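Local coordinates for protein galactokinase (Bifidobacterium longum subsp. infantis ATCC 15697 = JCM 1222 = DSM 20088, PDB 6TEQ) that probably phosphorylates galactose at the expense of ATP, as a GHMP-family galactokinase, and is seen here with 2-deoxy-2-fluoro-galactose bound, at residues 228-233 and 376-381. Sequence-based numbering, arbitrary orientation. Where two conformers were deposited one is given.
Sequences YNLELL and LVDKGQ
Glu231 and Val377 face each other as an antiparallel hydrogen-bonded pair, Glu231 N giving its hydrogen to Val377 O at 2.9 Å and Val377 N returning one to Glu231 O at 3.0 Å. Val377 O also receives a CA-H...O contact from Leu230. Two residues further out, past the non-hydrogen-bonded pair Leu230-Asp378, Lys379 N makes a nearly straight bond (168°) of 2.9 Å to Asn229 O, from above the carbonyl plane. From there the chain swings away in a type II turn from Asp378 to Gln381, with Gly380 at positive phi and Gln381 N bonded to Asp378 O. Glu231 reaches this turn in the given one of its two conformers: CG stands anti to the backbone N (chi1 157°), the chain runs on extended, and OE1 accepts a bent N-H (138°) from Gly380 N at 2.9 Å. The same oxygen takes Gly382 N, tying strand 230-236 to the turn and the start of helix 382-396, a link the other conformer may not keep. Both strands are inner members of the mixed five-stranded sheet in the lobe carrying the GHMP C-terminal family region. On one face Leu232 CD1 meets Leu376 CD2 at 4.0 Å; Leu376 packs on Phe329 and Leu230 on Ile322, both of helix 322-338, Leu232 on Leu43 and Leu225. Val377 and Leu233 pack on Ile385 of helix 382-396. At the exposed end, Lys379 NZ bonds Asn229 OD1 at 3.2 Å from well above the amide plane. Nearby, Asp378 OD1 is held by Tyr360 OH, and a water lies 2.8 Å from both Asp378 OD1 and Tyr228 O, with more acceptors around it than protons.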
ATOM      1  N   TYR A 228      -9.940 -17.126  14.607  1.00 14.35           N
ATOM      2  CA  TYR A 228     -10.095 -18.277  13.708  1.00 14.17           C
ATOM      3  C   TYR A 228      -8.833 -19.144  13.687  1.00 14.70           C
ATOM      4  O   TYR A 228      -8.752 -20.025  12.814  1.00 16.07           O
ATOM      5  CB  TYR A 228     -10.492 -17.815  12.331  1.00 15.42           C
ATOM      6  CG  TYR A 228     -11.690 -16.897  12.367  1.00 13.54           C
ATOM      7  CD1 TYR A 228     -12.955 -17.402  12.540  1.00 15.79           C
ATOM      8  CD2 TYR A 228     -11.592 -15.553  12.103  1.00 18.17           C
ATOM      9  CE1 TYR A 228     -14.060 -16.572  12.627  1.00 14.92           C
ATOM     10  CE2 TYR A 228     -12.697 -14.723  12.087  1.00 21.32           C
ATOM     11  CZ  TYR A 228     -13.950 -15.230  12.368  1.00 15.19           C
ATOM     12  OH  TYR A 228     -15.056 -14.437  12.427  1.00 20.79           O
ATOM     13  N   ASN A 229      -7.932 -18.957  14.652  1.00 15.53           N
ATOM     14  CA  ASN A 229      -6.687 -19.761  14.674  1.00 15.21           C
ATOM     15  C   ASN A 229      -5.978 -19.701  13.315  1.00 13.41           C
ATOM     16  O   ASN A 229      -5.510 -20.724  12.842  1.00 13.80           O
ATOM     17  CB  ASN A 229      -6.950 -21.202  15.115  1.00 15.77           C
ATOM     18  CG  ASN A 229      -7.465 -21.251  16.544  1.00 16.58           C
ATOM     19  OD1 ASN A 229      -7.219 -20.339  17.319  1.00 21.63           O
ATOM     20  ND2 ASN A 229      -8.167 -22.316  16.902  1.00 24.25           N
ATOM     21  N   LEU A 230      -5.813 -18.478  12.814  1.00 15.61           N
ATOM     22  CA  LEU A 230      -5.165 -18.249  11.523  1.00 12.27           C
ATOM     23  C   LEU A 230      -3.905 -17.419  11.696  1.00 11.91           C
ATOM     24  O   LEU A 230      -3.676 -16.737  12.758  1.00 14.82           O
ATOM     25  CB  LEU A 230      -6.080 -17.452  10.582  1.00 15.10           C
ATOM     26  CG  LEU A 230      -7.431 -18.051  10.247  1.00 15.69           C
ATOM     27  CD1 LEU A 230      -8.271 -17.068   9.417  1.00 17.82           C
ATOM     28  CD2 LEU A 230      -7.213 -19.362   9.539  1.00 19.14           C
ATOM     29  N   GLU A 231      -3.151 -17.387  10.617  0.50 14.22           N
ATOM     30  CA  GLU A 231      -1.895 -16.622  10.493  0.50 13.30           C
ATOM     31  C   GLU A 231      -1.876 -16.104   9.055  0.50 12.57           C
ATOM     32  O   GLU A 231      -2.166 -16.886   8.124  0.50 13.24           O
ATOM     33  CB  GLU A 231      -0.720 -17.528  10.913  0.50 13.10           C
ATOM     34  CG  GLU A 231       0.646 -17.149  10.349  0.50 12.84           C
ATOM     35  CD  GLU A 231       1.777 -18.064  10.801  0.50 13.13           C
ATOM     36  OE1 GLU A 231       1.500 -19.218  11.258  0.50 15.13           O
ATOM     37  OE2 GLU A 231       2.937 -17.644  10.669  0.50 13.61           O
ATOM     38  N   LEU A 232      -1.583 -14.821   8.879  1.00 12.35           N
ATOM     39  CA  LEU A 232      -1.477 -14.261   7.524  1.00 11.09           C
ATOM     40  C   LEU A 232       0.001 -14.306   7.187  1.00 11.57           C
ATOM     41  O   LEU A 232       0.760 -13.508   7.734  1.00 13.36           O
ATOM     42  CB  LEU A 232      -2.014 -12.843   7.463  1.00 11.86           C
ATOM     43  CG  LEU A 232      -1.989 -12.255   6.069  1.00 13.95           C
ATOM     44  CD1 LEU A 232      -3.001 -12.903   5.175  1.00 13.74           C
ATOM     45  CD2 LEU A 232      -2.222 -10.759   6.179  1.00 17.26           C
ATOM     46  N   LEU A 233       0.375 -15.251   6.337  1.00 11.13           N
ATOM     47  CA  LEU A 233       1.766 -15.370   5.872  1.00 13.34           C
ATOM     48  C   LEU A 233       1.968 -14.263   4.842  1.00 13.07           C
ATOM     49  O   LEU A 233       1.174 -14.157   3.923  1.00 13.36           O
ATOM     50  CB  LEU A 233       2.014 -16.757   5.268  1.00 14.11           C
ATOM     51  CG  LEU A 233       3.405 -16.933   4.631  1.00 16.93           C
ATOM     52  CD1 LEU A 233       4.482 -16.721   5.662  1.00 17.90           C
ATOM     53  CD2 LEU A 233       3.562 -18.301   4.016  1.00 17.46           C
ATOM     54  N   LEU A 376      -3.605 -16.944   3.644  1.00 11.43           N
ATOM     55  CA  LEU A 376      -4.359 -17.292   4.851  1.00 12.40           C
ATOM     56  C   LEU A 376      -3.971 -18.732   5.112  1.00 11.77           C
ATOM     57  O   LEU A 376      -4.278 -19.575   4.302  1.00 14.37           O
ATOM     58  CB  LEU A 376      -5.853 -17.124   4.637  1.00 14.96           C
ATOM     59  CG  LEU A 376      -6.358 -15.709   4.663  1.00 17.61           C
ATOM     60  CD1 LEU A 376      -7.830 -15.707   4.171  1.00 16.85           C
ATOM     61  CD2 LEU A 376      -6.264 -15.079   6.049  1.00 17.85           C
ATOM     62  N   VAL A 377      -3.388 -18.970   6.284  1.00 11.29           N
ATOM     63  CA  VAL A 377      -2.924 -20.294   6.680  1.00 11.65           C
ATOM     64  C   VAL A 377      -3.352 -20.553   8.117  1.00 13.43           C
ATOM     65  O   VAL A 377      -3.666 -19.618   8.843  1.00 13.90           O
ATOM     66  CB  VAL A 377      -1.405 -20.421   6.518  1.00 13.17           C
ATOM     67  CG1 VAL A 377      -0.961 -20.015   5.147  1.00 13.36           C
ATOM     68  CG2 VAL A 377      -0.668 -19.641   7.570  1.00 12.89           C
ATOM     69  N   ASP A 378      -3.309 -21.815   8.520  1.00 14.26           N
ATOM     70  CA  ASP A 378      -3.558 -22.088   9.951  1.00 15.42           C
ATOM     71  C   ASP A 378      -2.430 -21.535  10.809  1.00 13.37           C
ATOM     72  O   ASP A 378      -1.236 -21.565  10.410  1.00 15.77           O
ATOM     73  CB  ASP A 378      -3.750 -23.560  10.240  1.00 17.00           C
ATOM     74  CG  ASP A 378      -5.066 -24.101   9.672  1.00 20.34           C
ATOM     75  OD1 ASP A 378      -6.109 -23.381   9.756  1.00 21.98           O
ATOM     76  OD2 ASP A 378      -5.026 -25.148   9.076  1.00 24.79           O
ATOM     77  N   LYS A 379      -2.787 -21.098  11.995  1.00 13.58           N
ATOM     78  CA  LYS A 379      -1.785 -20.613  12.953  1.00 15.08           C
ATOM     79  C   LYS A 379      -0.737 -21.696  13.132  1.00 15.41           C
ATOM     80  O   LYS A 379      -1.144 -22.868  13.350  1.00 16.76           O
ATOM     81  CB  LYS A 379      -2.468 -20.401  14.280  1.00 19.05           C
ATOM     82  CG  LYS A 379      -1.645 -19.889  15.438  1.00 27.01           C
ATOM     83  CD  LYS A 379      -2.352 -19.994  16.823  1.00 34.46           C
ATOM     84  CE  LYS A 379      -3.421 -21.068  17.063  1.00 28.37           C
ATOM     85  NZ  LYS A 379      -4.217 -20.715  18.265  1.00 34.81           N
ATOM     86  N   GLY A 380       0.527 -21.292  13.084  1.00 16.50           N
ATOM     87  CA  GLY A 380       1.669 -22.184  13.335  1.00 16.84           C
ATOM     88  C   GLY A 380       2.223 -22.724  12.019  1.00 17.66           C
ATOM     89  O   GLY A 380       3.265 -23.333  12.076  1.00 20.64           O
ATOM     90  N   GLN A 381       1.608 -22.427  10.865  1.00 14.55           N
ATOM     91  CA  GLN A 381       2.051 -23.006   9.566  1.00 16.27           C
ATOM     92  C   GLN A 381       2.862 -22.006   8.711  1.00 15.38           C
ATOM     93  O   GLN A 381       3.374 -22.410   7.656  1.00 13.86           O
ATOM     94  CB  GLN A 381       0.883 -23.527   8.733  1.00 19.07           C
ATOM     95  CG  GLN A 381       0.056 -24.577   9.445  1.00 21.07           C
ATOM     96  CD  GLN A 381       0.931 -25.689   9.921  1.00 22.89           C
ATOM     97  OE1 GLN A 381       1.095 -25.890  11.115  1.00 25.07           O
ATOM     98  NE2 GLN A 381       1.597 -26.335   8.975  1.00 38.02           N
TER
HETATM   99  O   HOH W   1      -7.946 -22.460  11.601  1.00 25.56           O